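PDB 1VJ0: alcohol dehydrogenase, zinc-containing from Thermotoga maritima, which probably acts as a zinc-dependent oxidoreductase of the medium-chain alcohol dehydrogenase family and binds two zinc ions per chain. Local coordinates for residues M21-E24 with P29-Y32; V59-G64 with Y133-G138; H144-Y149 with V154-T159; I350-P355 with L363-S368. One frame throughout, in Å; residues are numbered along the deposited sequence.

Contact 1 of 4, residues M21-E24 with P29-Y32; sequences MVLE and PLVY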
loop_
_atom_site.group_PDB
_atom_site.type_symbol
_atom_site.label_atom_id
_atom_site.label_comp_id
_atom_site.label_asym_id
_atom_site.label_seq_id
_atom_site.Cartn_x
_atom_site.Cartn_y
_atom_site.Cartn_z
ATOM N N MET A 21 -28.799 -26.263 -22.994
ATOM C CA MET A 21 -29.826 -26.495 -22.008
ATOM C C MET A 21 -30.283 -25.138 -21.507
ATOM O O MET A 21 -29.527 -24.425 -20.872
ATOM C CB MET A 21 -29.285 -27.348 -20.867
ATOM C CG MET A 21 -28.901 -28.740 -21.328
ATOM S SD MET A 21 -30.249 -29.749 -21.989
ATOM C CE MET A 21 -31.130 -30.111 -20.482
ATOM N N VAL A 22 -31.526 -24.816 -21.852
ATOM C CA VAL A 22 -32.108 -23.502 -21.681
ATOM C C VAL A 22 -33.046 -23.490 -20.460
ATOM O O VAL A 22 -33.871 -24.360 -20.316
ATOM C CB VAL A 22 -32.847 -23.118 -22.962
ATOM C CG1 VAL A 22 -33.521 -21.734 -22.857
ATOM C CG2 VAL A 22 -31.848 -23.192 -24.149
ATOM N N LEU A 23 -32.898 -22.468 -19.629
ATOM C CA LEU A 23 -33.870 -22.118 -18.608
ATOM C C LEU A 23 -34.915 -21.216 -19.247
ATOM O O LEU A 23 -34.593 -20.092 -19.666
ATOM C CB LEU A 23 -33.180 -21.332 -17.496
ATOM C CG LEU A 23 -34.044 -20.926 -16.281
ATOM C CD1 LEU A 23 -34.527 -22.174 -15.506
ATOM C CD2 LEU A 23 -33.233 -20.085 -15.409
ATOM N N GLU A 24 -36.153 -21.708 -19.307
ATOM C CA GLU A 24 -37.282 -20.978 -19.894
ATOM C C GLU A 24 -38.174 -20.330 -18.858
ATOM O O GLU A 24 -38.740 -19.256 -19.108
ATOM C CB GLU A 24 -38.202 -21.948 -20.616
ATOM C CG GLU A 24 -37.632 -22.724 -21.767
ATOM C CD GLU A 24 -38.774 -23.501 -22.404
ATOM O OE1 GLU A 24 -39.304 -24.458 -21.761
ATOM O OE2 GLU A 24 -39.229 -23.057 -23.479
ATOM N N PRO A 29 -37.677 -27.746 -15.362
ATOM C CA PRO A 29 -36.460 -28.321 -15.919
ATOM C C PRO A 29 -35.852 -27.481 -17.080
ATOM O O PRO A 29 -36.584 -26.888 -17.890
ATOM C CB PRO A 29 -36.920 -29.687 -16.415
ATOM C CG PRO A 29 -38.076 -30.044 -15.545
ATOM C CD PRO A 29 -38.748 -28.755 -15.193
ATOM N N LEU A 30 -34.539 -27.421 -17.134
ATOM C CA LEU A 30 -33.862 -26.875 -18.318
ATOM C C LEU A 30 -34.234 -27.716 -19.537
ATOM O O LEU A 30 -34.328 -28.933 -19.453
ATOM C CB LEU A 30 -32.367 -26.932 -18.140
ATOM C CG LEU A 30 -31.771 -26.244 -16.926
ATOM C CD1 LEU A 30 -30.251 -26.325 -17.002
ATOM C CD2 LEU A 30 -32.169 -24.860 -16.899
ATOM N N VAL A 31 -34.435 -27.061 -20.666
ATOM C CA VAL A 31 -34.851 -27.769 -21.874
ATOM C C VAL A 31 -33.764 -27.748 -22.955
ATOM O O VAL A 31 -33.072 -26.727 -23.179
ATOM C CB VAL A 31 -36.183 -27.230 -22.434
ATOM C CG1 VAL A 31 -37.222 -27.204 -21.341
ATOM C CG2 VAL A 31 -36.026 -25.869 -23.004
ATOM N N TYR A 32 -33.617 -28.897 -23.591
ATOM C CA TYR A 32 -32.651 -29.102 -24.646
ATOM C C TYR A 32 -33.107 -28.347 -25.898
ATOM O O TYR A 32 -34.245 -28.448 -26.326
ATOM C CB TYR A 32 -32.495 -30.616 -24.911
ATOM C CG TYR A 32 -31.704 -30.913 -26.155
ATOM C CD1 TYR A 32 -30.316 -30.927 -26.139
ATOM C CD2 TYR A 32 -32.347 -31.125 -27.360
ATOM C CE1 TYR A 32 -29.575 -31.148 -27.325
ATOM C CE2 TYR A 32 -31.628 -31.355 -28.541
ATOM C CZ TYR A 32 -30.242 -31.355 -28.513
ATOM O OH TYR A 32 -29.545 -31.599 -29.674
HETATM O O HOH W 1 -36.890 -24.045 -17.615
#
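The carbonyl O of Val22 accepts the backbone N-H of Val31 at 2.8 Å, N to O. The CA of Leu30 also comes to this oxygen, at 3.2 Å, as a CA-H...O contact. The return bond, Val22 N to Val31 O, is nearly straight, with 173° at the hydrogen. Val22 and Val31 thus form an antiparallel hydrogen-bonded pair, and Met21 with Tyr32 is the non-hydrogen-bonded pair beside it. Met21 lies on the same sheet face as Tyr32. Its chain is bent at chi2 (-62°) and chi3 (-72°). The bends lay SD 3.6 Å from Tyr32 CA, at the edge of the phenol ring, and bring CE to Leu30 O. The phenol OH bonds to Glu34. Leu30 points into the contact: its CD2 meets Leu23 CB at 3.7 Å, while CD1 faces Met21 CB. The Glu24 chain crosses Val31 at about a right angle, with CG on CG2 and OE1 near CG1 at 3.5 Å. Beyond the last strand bond a water takes the N-H of Glu24 and lies within bonding distance of Pro29 O. Leu30 and Leu23 also pack on Phe62 of helix 56-62. The arrangement is that of a two-stranded antiparallel beta hairpin near its turn, strands 16-22 and 31-37.

Contact 2 of 4, residues V59-G64 with Y133-G138; sequences VHMFRG and YGINRG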
loop_
_atom_site.group_PDB
_atom_site.type_symbol
_atom_site.label_atom_id
_atom_site.label_comp_id
_atom_site.label_asym_id
_atom_site.label_seq_id
_atom_site.Cartn_x
_atom_site.Cartn_y
_atom_site.Cartn_z
ATOM N N VAL A 59 -28.083 -22.824 -8.963
ATOM C CA VAL A 59 -29.269 -23.329 -8.322
ATOM C C VAL A 59 -30.231 -22.207 -7.960
ATOM O O VAL A 59 -31.414 -22.280 -8.255
ATOM C CB VAL A 59 -28.920 -24.158 -7.057
ATOM C CG1 VAL A 59 -30.171 -24.501 -6.280
ATOM C CG2 VAL A 59 -28.150 -25.428 -7.458
ATOM N N HIS A 60 -29.703 -21.164 -7.355
ATOM C CA HIS A 60 -30.506 -20.030 -6.978
ATOM C C HIS A 60 -31.113 -19.318 -8.167
ATOM O O HIS A 60 -32.282 -18.935 -8.123
ATOM C CB HIS A 60 -29.675 -19.104 -6.101
ATOM C CG HIS A 60 -29.159 -19.812 -4.885
ATOM N ND1 HIS A 60 -27.817 -20.090 -4.695
ATOM C CD2 HIS A 60 -29.815 -20.395 -3.854
ATOM C CE1 HIS A 60 -27.670 -20.770 -3.568
ATOM N NE2 HIS A 60 -28.868 -20.973 -3.043
ATOM N N MET A 61 -30.338 -19.207 -9.235
ATOM C CA MET A 61 -30.829 -18.628 -10.470
ATOM C C MET A 61 -31.936 -19.495 -11.073
ATOM O O MET A 61 -32.969 -18.977 -11.472
ATOM C CB MET A 61 -29.671 -18.441 -11.459
ATOM C CG MET A 61 -28.619 -17.343 -11.099
ATOM S SD MET A 61 -27.263 -17.450 -12.294
ATOM C CE MET A 61 -25.817 -17.468 -11.239
ATOM N N PHE A 62 -31.747 -20.810 -11.100
ATOM C CA PHE A 62 -32.784 -21.744 -11.579
ATOM C C PHE A 62 -34.097 -21.559 -10.813
ATOM O O PHE A 62 -35.204 -21.679 -11.364
ATOM C CB PHE A 62 -32.287 -23.210 -11.432
ATOM C CG PHE A 62 -33.326 -24.247 -11.746
ATOM C CD1 PHE A 62 -33.524 -24.664 -13.043
ATOM C CD2 PHE A 62 -34.092 -24.832 -10.728
ATOM C CE1 PHE A 62 -34.452 -25.631 -13.344
ATOM C CE2 PHE A 62 -35.034 -25.786 -11.021
ATOM C CZ PHE A 62 -35.237 -26.178 -12.332
ATOM N N ARG A 63 -33.962 -21.284 -9.526
ATOM C CA ARG A 63 -35.101 -21.198 -8.630
ATOM C C ARG A 63 -35.820 -19.850 -8.690
ATOM O O ARG A 63 -36.881 -19.698 -8.106
ATOM C CB ARG A 63 -34.650 -21.484 -7.198
ATOM C CG ARG A 63 -34.218 -22.940 -6.988
ATOM C CD ARG A 63 -35.129 -23.711 -6.131
ATOM N NE ARG A 63 -34.944 -25.163 -6.208
ATOM C CZ ARG A 63 -35.768 -26.024 -6.817
ATOM N NH1 ARG A 63 -36.842 -25.599 -7.493
ATOM N NH2 ARG A 63 -35.511 -27.340 -6.771
ATOM N N GLY A 64 -35.259 -18.900 -9.420
ATOM C CA GLY A 64 -35.820 -17.575 -9.540
ATOM C C GLY A 64 -35.474 -16.631 -8.394
ATOM O O GLY A 64 -36.246 -15.732 -8.082
ATOM N N TYR A 133 -21.632 -13.732 -18.674
ATOM C CA TYR A 133 -22.079 -14.969 -19.325
ATOM C C TYR A 133 -22.810 -15.837 -18.334
ATOM O O TYR A 133 -22.391 -15.971 -17.184
ATOM C CB TYR A 133 -20.907 -15.760 -19.962
ATOM C CG TYR A 133 -20.189 -14.957 -21.040
ATOM C CD1 TYR A 133 -20.806 -14.666 -22.246
ATOM C CD2 TYR A 133 -18.916 -14.441 -20.813
ATOM C CE1 TYR A 133 -20.192 -13.860 -23.223
ATOM C CE2 TYR A 133 -18.277 -13.696 -21.803
ATOM C CZ TYR A 133 -18.909 -13.397 -22.996
ATOM O OH TYR A 133 -18.272 -12.641 -23.943
ATOM N N GLY A 134 -23.964 -16.322 -18.764
ATOM C CA GLY A 134 -24.754 -17.278 -17.996
ATOM C C GLY A 134 -25.489 -16.720 -16.785
ATOM O O GLY A 134 -26.115 -17.507 -16.056
ATOM N N ILE A 135 -25.437 -15.392 -16.569
ATOM C CA ILE A 135 -26.092 -14.723 -15.423
ATOM C C ILE A 135 -27.083 -13.623 -15.867
ATOM O O ILE A 135 -28.293 -13.714 -15.591
ATOM C CB ILE A 135 -25.033 -14.200 -14.401
ATOM C CG1 ILE A 135 -24.150 -15.371 -13.938
ATOM C CG2 ILE A 135 -25.708 -13.525 -13.184
ATOM C CD1 ILE A 135 -23.373 -15.115 -12.686
ATOM N N ASN A 136 -26.605 -12.600 -16.567
ATOM C CA ASN A 136 -27.504 -11.489 -16.951
ATOM C C ASN A 136 -27.548 -11.274 -18.458
ATOM O O ASN A 136 -27.950 -10.232 -18.934
ATOM C CB ASN A 136 -27.161 -10.186 -16.184
ATOM C CG ASN A 136 -25.763 -9.627 -16.478
ATOM O OD1 ASN A 136 -25.033 -10.079 -17.371
ATOM N ND2 ASN A 136 -25.393 -8.589 -15.701
ATOM N N ARG A 137 -27.138 -12.296 -19.195
ATOM C CA ARG A 137 -27.127 -12.317 -20.641
ATOM C C ARG A 137 -28.033 -13.437 -21.122
ATOM O O ARG A 137 -27.645 -14.599 -21.091
ATOM C CB ARG A 137 -25.704 -12.575 -21.109
ATOM C CG ARG A 137 -24.751 -11.505 -20.688
ATOM C CD ARG A 137 -23.431 -11.578 -21.390
ATOM N NE ARG A 137 -23.639 -11.083 -22.730
ATOM C CZ ARG A 137 -22.689 -10.720 -23.541
ATOM N NH1 ARG A 137 -21.445 -10.718 -23.119
ATOM N NH2 ARG A 137 -23.002 -10.276 -24.754
ATOM N N GLY A 138 -29.244 -13.056 -21.542
ATOM C CA GLY A 138 -30.282 -13.980 -22.020
ATOM C C GLY A 138 -29.947 -14.603 -23.366
ATOM O O GLY A 138 -28.978 -14.211 -24.048
#
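Met61, in the last turn of helix 56-62, faces the irregular loop 133-138, with its CA 7.9 Å from that of Ile135. The helix closes in a Schellman motif at Gly64, which has positive phi (83°), and Gly64 N bonds back to Met61 O. No hydrogen bond joins the two segments. Side chains make most of the contact. Met61 CE meets Ile135 CD1 at 3.7 Å and CG1 at 3.8 Å, so the methyl lies against the outer end of the isoleucine. The two chains cross at a slant. Met61 is extended at chi2 (173°) and turns at chi3, which carries CE past the sulfur toward Ile135. SD itself is 3.9 Å from the carbonyl O of Gly134. All three touching residues are buried. The contact is small and mainly apolar, and it lies close to the zinc site of Cys55, His77, Glu78 and Cys178, which probably corresponds to the catalytic zinc of this family. The side chain of Ile135 comes within about 4 Å of that of His77, and the side chain of Met61 is about 6 Å from that of Cys55. Around it, Val59 and Phe62 of the helix pack on helix 359-368. On the other side, Tyr133 of the loop rests on strands 109-110 and 152-155.

Contact 3 of 4, residues H144-Y149 with V154-T159; sequences HLRGCY and VLDPET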
loop_
_atom_site.group_PDB
_atom_site.type_symbol
_atom_site.label_atom_id
_atom_site.label_comp_id
_atom_site.label_asym_id
_atom_site.label_seq_id
_atom_site.Cartn_x
_atom_site.Cartn_y
_atom_site.Cartn_z
ATOM N N HIS A 144 -27.527 -15.977 -29.557
ATOM C CA HIS A 144 -28.136 -16.844 -28.505
ATOM C C HIS A 144 -27.221 -17.415 -27.424
ATOM O O HIS A 144 -27.593 -17.430 -26.241
ATOM C CB HIS A 144 -28.888 -18.019 -29.127
ATOM C CG HIS A 144 -29.852 -17.627 -30.205
ATOM N ND1 HIS A 144 -30.960 -16.838 -29.959
ATOM C CD2 HIS A 144 -29.882 -17.923 -31.535
ATOM C CE1 HIS A 144 -31.620 -16.644 -31.095
ATOM N NE2 HIS A 144 -30.995 -17.295 -32.063
ATOM N N LEU A 145 -26.045 -17.899 -27.829
ATOM C CA LEU A 145 -25.152 -18.710 -26.980
ATOM C C LEU A 145 -24.295 -17.837 -26.077
ATOM O O LEU A 145 -23.132 -17.509 -26.403
ATOM C CB LEU A 145 -24.277 -19.628 -27.879
ATOM C CG LEU A 145 -25.041 -20.506 -28.881
ATOM C CD1 LEU A 145 -24.102 -21.261 -29.770
ATOM C CD2 LEU A 145 -26.036 -21.464 -28.182
ATOM N N ARG A 146 -24.874 -17.455 -24.926
ATOM C CA ARG A 146 -24.235 -16.499 -24.027
ATOM C C ARG A 146 -24.027 -17.103 -22.631
ATOM O O ARG A 146 -23.881 -16.377 -21.647
ATOM C CB ARG A 146 -25.010 -15.190 -23.943
ATOM C CG ARG A 146 -25.105 -14.419 -25.242
ATOM C CD ARG A 146 -23.796 -14.148 -25.926
ATOM N NE ARG A 146 -23.992 -13.138 -26.984
ATOM C CZ ARG A 146 -23.008 -12.524 -27.618
ATOM N NH1 ARG A 146 -21.747 -12.821 -27.338
ATOM N NH2 ARG A 146 -23.286 -11.636 -28.551
ATOM N N GLY A 147 -23.966 -18.432 -22.585
ATOM C CA GLY A 147 -23.719 -19.176 -21.367
ATOM C C GLY A 147 -23.003 -20.486 -21.680
ATOM O O GLY A 147 -22.947 -20.881 -22.835
ATOM N N CYS A 148 -22.447 -21.132 -20.649
ATOM C CA CYS A 148 -21.594 -22.287 -20.854
ATOM C C CYS A 148 -22.305 -23.645 -20.860
ATOM O O CYS A 148 -21.676 -24.640 -21.208
ATOM C CB CYS A 148 -20.502 -22.303 -19.782
ATOM S SG CYS A 148 -19.413 -20.870 -19.930
ATOM N N TYR A 149 -23.597 -23.694 -20.464
ATOM C CA TYR A 149 -24.376 -24.937 -20.549
ATOM C C TYR A 149 -24.823 -25.125 -22.007
ATOM O O TYR A 149 -26.037 -25.157 -22.337
ATOM C CB TYR A 149 -25.619 -24.905 -19.676
ATOM C CG TYR A 149 -25.486 -24.912 -18.154
ATOM C CD1 TYR A 149 -24.304 -24.607 -17.497
ATOM C CD2 TYR A 149 -26.611 -25.229 -17.375
ATOM C CE1 TYR A 149 -24.254 -24.564 -16.092
ATOM C CE2 TYR A 149 -26.575 -25.185 -16.019
ATOM C CZ TYR A 149 -25.386 -24.870 -15.374
ATOM O OH TYR A 149 -25.374 -24.820 -14.009
ATOM N N VAL A 154 -20.540 -17.820 -27.793
ATOM C CA VAL A 154 -20.003 -16.711 -28.550
ATOM C C VAL A 154 -19.487 -15.665 -27.569
ATOM O O VAL A 154 -20.256 -15.135 -26.763
ATOM C CB VAL A 154 -21.079 -16.064 -29.436
ATOM C CG1 VAL A 154 -20.511 -14.854 -30.184
ATOM C CG2 VAL A 154 -21.655 -17.114 -30.416
ATOM N N LEU A 155 -18.189 -15.386 -27.614
ATOM C CA LEU A 155 -17.558 -14.418 -26.709
ATOM C C LEU A 155 -17.422 -13.087 -27.461
ATOM O O LEU A 155 -16.981 -13.046 -28.618
ATOM C CB LEU A 155 -16.165 -14.917 -26.261
ATOM C CG LEU A 155 -16.025 -16.246 -25.546
ATOM C CD1 LEU A 155 -14.589 -16.378 -25.131
ATOM C CD2 LEU A 155 -16.905 -16.335 -24.334
ATOM N N ASP A 156 -17.843 -12.002 -26.831
ATOM C CA ASP A 156 -17.677 -10.657 -27.385
ATOM C C ASP A 156 -16.189 -10.286 -27.490
ATOM O O ASP A 156 -15.391 -10.782 -26.731
ATOM C CB ASP A 156 -18.291 -9.624 -26.451
ATOM C CG ASP A 156 -19.813 -9.555 -26.500
ATOM O OD1 ASP A 156 -20.426 -9.512 -27.586
ATOM O OD2 ASP A 156 -20.480 -9.496 -25.448
ATOM N N PRO A 157 -15.835 -9.334 -28.357
ATOM C CA PRO A 157 -14.434 -8.911 -28.515
ATOM C C PRO A 157 -13.853 -8.355 -27.242
ATOM O O PRO A 157 -12.656 -8.440 -27.017
ATOM C CB PRO A 157 -14.498 -7.853 -29.643
ATOM C CG PRO A 157 -15.940 -7.421 -29.738
ATOM C CD PRO A 157 -16.728 -8.622 -29.286
ATOM N N GLU A 158 -14.700 -7.811 -26.386
ATOM C CA GLU A 158 -14.255 -7.194 -25.142
ATOM C C GLU A 158 -13.878 -8.216 -24.069
ATOM O O GLU A 158 -13.343 -7.843 -23.030
ATOM C CB GLU A 158 -15.358 -6.293 -24.589
ATOM C CG GLU A 158 -15.641 -5.106 -25.467
ATOM C CD GLU A 158 -16.659 -5.376 -26.542
ATOM O OE1 GLU A 158 -17.191 -6.489 -26.617
ATOM O OE2 GLU A 158 -16.916 -4.447 -27.323
ATOM N N THR A 159 -14.220 -9.485 -24.273
ATOM C CA THR A 159 -13.849 -10.508 -23.330
ATOM C C THR A 159 -12.309 -10.621 -23.114
ATOM O O THR A 159 -11.497 -10.723 -24.075
ATOM C CB THR A 159 -14.316 -11.891 -23.836
ATOM O OG1 THR A 159 -15.706 -11.867 -24.181
ATOM C CG2 THR A 159 -14.150 -12.949 -22.747
#
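Two hydrogen bonds carry Val154 to the loop 144-149. Val154 N donates to Leu145 O at 3.0 Å. Leu145 is the centre of an inverse gamma turn. The second bond is weak: Arg146 NH1 reaches Val154 O at 2.8 Å, but with only 129° at the hydrogen. Val154 is therefore held by its N-H, and more weakly by its C=O.

The charged pair comes next. Arg146 NH1 forms a salt bridge with Asp156 OD1 at 3.6 Å, a long one. Arg146 NH2 is 3.7 Å from the same oxygen. The guanidinium and carboxylate planes are 44° apart, so the groups do not lie flat in a two-pronged pair. The other carboxylate oxygen, OD2, forms a salt bridge with Arg137, earlier in the same loop. Asp156 thus sits between two arginines, which would be expected to stabilise its charge.

Strand 152-155 belongs to the mixed sheet of the GroES-like domain and pairs there with strand 45-54. The Arg146 side chain is about 10 Å from that of the zinc ligand His77.

Van der Waals contact is lighter. The Arg146 chain bends at chi2 (-53°), and its guanidinium comes to lie with Val154 CB over one face. Val154 CG1 is 3.7 Å from Arg146 NH1. The apolar pair is separate: Leu145 CB approaches Val154 CG2 at 4.4 Å.

Past the strand, a type I turn runs from Asp156 to Thr159. Asp156 O accepts both Thr159 N and Thr159 OG1, the latter at 2.8 Å. Thr159 OG1 also bonds to Tyr133 OH.

Contact 4 of 4, residues I350-P355 with L363-S368; sequences ITHRLP and LELMES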
loop_
_atom_site.group_PDB
_atom_site.type_symbol
_atom_site.label_atom_id
_atom_site.label_comp_id
_atom_site.label_asym_id
_atom_site.label_seq_id
_atom_site.Cartn_x
_atom_site.Cartn_y
_atom_site.Cartn_z
ATOM N N ILE A 350 -13.548 -31.804 -7.686
ATOM C CA ILE A 350 -14.540 -32.235 -8.695
ATOM C C ILE A 350 -15.024 -33.606 -8.348
ATOM O O ILE A 350 -14.285 -34.561 -8.433
ATOM C CB ILE A 350 -13.970 -32.176 -10.127
ATOM C CG1 ILE A 350 -13.579 -30.731 -10.436
ATOM C CG2 ILE A 350 -15.036 -32.719 -11.147
ATOM C CD1 ILE A 350 -12.603 -30.560 -11.562
ATOM N N THR A 351 -16.257 -33.693 -7.879
ATOM C CA THR A 351 -16.796 -34.962 -7.436
ATOM C C THR A 351 -17.619 -35.645 -8.476
ATOM O O THR A 351 -17.813 -36.864 -8.374
ATOM C CB THR A 351 -17.650 -34.814 -6.175
ATOM O OG1 THR A 351 -18.585 -33.754 -6.337
ATOM C CG2 THR A 351 -16.790 -34.446 -4.972
ATOM N N HIS A 352 -18.109 -34.890 -9.462
ATOM C CA HIS A 352 -19.021 -35.458 -10.454
ATOM C C HIS A 352 -18.747 -34.817 -11.811
ATOM O O HIS A 352 -18.553 -33.607 -11.893
ATOM C CB HIS A 352 -20.446 -35.133 -10.072
ATOM C CG HIS A 352 -20.909 -35.816 -8.817
ATOM N ND1 HIS A 352 -20.602 -35.349 -7.558
ATOM C CD2 HIS A 352 -21.633 -36.946 -8.636
ATOM C CE1 HIS A 352 -21.128 -36.159 -6.652
ATOM N NE2 HIS A 352 -21.781 -37.121 -7.279
ATOM N N ARG A 353 -18.750 -35.620 -12.856
ATOM C CA ARG A 353 -18.701 -35.121 -14.232
ATOM C C ARG A 353 -19.865 -35.702 -14.978
ATOM O O ARG A 353 -19.999 -36.922 -15.038
ATOM C CB ARG A 353 -17.419 -35.533 -14.932
ATOM C CG ARG A 353 -16.176 -35.003 -14.275
ATOM C CD ARG A 353 -15.052 -34.585 -15.213
ATOM N NE ARG A 353 -14.960 -35.458 -16.377
ATOM C CZ ARG A 353 -14.992 -35.080 -17.664
ATOM N NH1 ARG A 353 -15.097 -33.808 -18.008
ATOM N NH2 ARG A 353 -14.910 -36.017 -18.619
ATOM N N LEU A 354 -20.725 -34.835 -15.502
ATOM C CA LEU A 354 -21.945 -35.272 -16.186
ATOM C C LEU A 354 -21.973 -34.750 -17.595
ATOM O O LEU A 354 -21.378 -33.732 -17.848
ATOM C CB LEU A 354 -23.190 -34.769 -15.460
ATOM C CG LEU A 354 -23.687 -35.650 -14.313
ATOM C CD1 LEU A 354 -22.637 -35.933 -13.292
ATOM C CD2 LEU A 354 -24.854 -34.956 -13.646
ATOM N N PRO A 355 -22.680 -35.442 -18.486
ATOM C CA PRO A 355 -22.975 -34.932 -19.823
ATOM C C PRO A 355 -23.817 -33.675 -19.762
ATOM O O PRO A 355 -24.687 -33.551 -18.889
ATOM C CB PRO A 355 -23.795 -36.045 -20.481
ATOM C CG PRO A 355 -23.737 -37.180 -19.634
ATOM C CD PRO A 355 -23.286 -36.761 -18.257
ATOM N N LEU A 363 -27.632 -29.796 -11.334
ATOM C CA LEU A 363 -28.192 -28.834 -10.379
ATOM C C LEU A 363 -28.785 -29.546 -9.153
ATOM O O LEU A 363 -28.628 -29.104 -8.041
ATOM C CB LEU A 363 -29.260 -27.993 -11.059
ATOM C CG LEU A 363 -28.743 -27.028 -12.141
ATOM C CD1 LEU A 363 -29.864 -26.519 -13.055
ATOM C CD2 LEU A 363 -28.049 -25.852 -11.529
ATOM N N GLU A 364 -29.469 -30.648 -9.378
ATOM C CA GLU A 364 -30.007 -31.435 -8.273
ATOM C C GLU A 364 -28.884 -31.855 -7.300
ATOM O O GLU A 364 -29.013 -31.685 -6.080
ATOM C CB GLU A 364 -30.764 -32.618 -8.844
ATOM C CG GLU A 364 -31.299 -33.579 -7.806
ATOM C CD GLU A 364 -31.622 -34.932 -8.420
ATOM O OE1 GLU A 364 -32.581 -34.978 -9.238
ATOM O OE2 GLU A 364 -30.880 -35.921 -8.100
ATOM N N LEU A 365 -27.781 -32.364 -7.855
ATOM C CA LEU A 365 -26.633 -32.801 -7.063
ATOM C C LEU A 365 -26.010 -31.645 -6.290
ATOM O O LEU A 365 -25.543 -31.807 -5.173
ATOM C CB LEU A 365 -25.551 -33.437 -7.962
ATOM C CG LEU A 365 -25.870 -34.786 -8.615
ATOM C CD1 LEU A 365 -24.875 -35.194 -9.652
ATOM C CD2 LEU A 365 -25.943 -35.824 -7.540
ATOM N N MET A 366 -25.938 -30.487 -6.912
ATOM C CA MET A 366 -25.344 -29.334 -6.258
ATOM C C MET A 366 -26.290 -28.819 -5.185
ATOM O O MET A 366 -25.852 -28.397 -4.132
ATOM C CB MET A 366 -25.021 -28.225 -7.255
ATOM C CG MET A 366 -23.895 -28.542 -8.211
ATOM S SD MET A 366 -22.345 -28.737 -7.313
ATOM C CE MET A 366 -22.027 -27.074 -6.795
ATOM N N GLU A 367 -27.589 -28.878 -5.440
ATOM C CA GLU A 367 -28.569 -28.420 -4.451
ATOM C C GLU A 367 -28.662 -29.366 -3.246
ATOM O O GLU A 367 -28.734 -28.921 -2.118
ATOM C CB GLU A 367 -29.951 -28.299 -5.075
ATOM C CG GLU A 367 -30.966 -27.655 -4.143
ATOM C CD GLU A 367 -32.321 -27.489 -4.802
ATOM O OE1 GLU A 367 -32.755 -28.447 -5.488
ATOM O OE2 GLU A 367 -32.945 -26.406 -4.639
ATOM N N SER A 368 -28.697 -30.665 -3.497
ATOM C CA SER A 368 -28.729 -31.652 -2.414
ATOM C C SER A 368 -27.424 -31.732 -1.633
ATOM O O SER A 368 -27.409 -32.261 -0.531
ATOM C CB SER A 368 -29.003 -33.025 -2.981
ATOM O OG SER A 368 -27.830 -33.524 -3.572
#
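Leu365 CD1 is the tight point of this contact. It lies 3.8 Å from His352 CD2 and 4.0 Å from Leu354 CD2. One methyl of the helix thus meets both residues of the strand that point toward it. Leu365 is buried. Its CG lies anti to the carbonyl carbon (chi1 -69°), and this sends CD1 toward the strand. Leu354 meets Leu365 end to end, methyl against methyl. The imidazole is different: the methyl approaches it obliquely, beside its CD2 and CG carbons, and the two side chains cross at a slant. His352 CG is 4.1 Å from the same methyl.

No hydrogen bond crosses between the segments. The two backbones stay well apart, with 8.7 Å between the CA atoms of His352 and Leu365. Side chains alone fill that distance.

The segments belong to a beta-alpha-beta unit: strand 352-355, helix 359-368, strand 374-377. The two strands are parallel neighbours in the mixed sheet, and the helix packs against them. Leu354 also packs on Leu376 of the last strand, and His352 on Val374. A salt bridge from Glu367 to Arg63 ties the helix to segment 59-64.

The outer side is looser. His352 and Leu354 are only partly buried, and Thr351 is exposed. The far side of the imidazole is polar: His352 ND1 and Thr351 OG1 share a hydrogen bond of 2.8 Å, which should limit rotation of the ring and leaves the carbon side, CD2, to Leu365. Thr351 OG1 also accepts from the backbone N of Leu372.

In the fold
Contacts 2 and 3 are buried. Contacts 1 and 4 are partly buried and reach the surface. Contact 2 is mainly apolar, without a hydrogen bond between its segments, and lies nearest the Cys55/His77 zinc site. Contact 3 instead relies on backbone bonds and an arginine-aspartate pair. Contact 1 is held by strand pairing, contact 4 by side chains alone. The parts are linked. Phe62 of contact 2 packs on Leu23 and Leu30 of contact 1 and on Leu363 of contact 4, and Arg63 bridges to Glu367. Met21 N probably bonds to Tyr149 O of contact 3. Arg137 and Tyr133 tie contact 2 to contact 3. Contacts 3 and 4 share the mixed sheet.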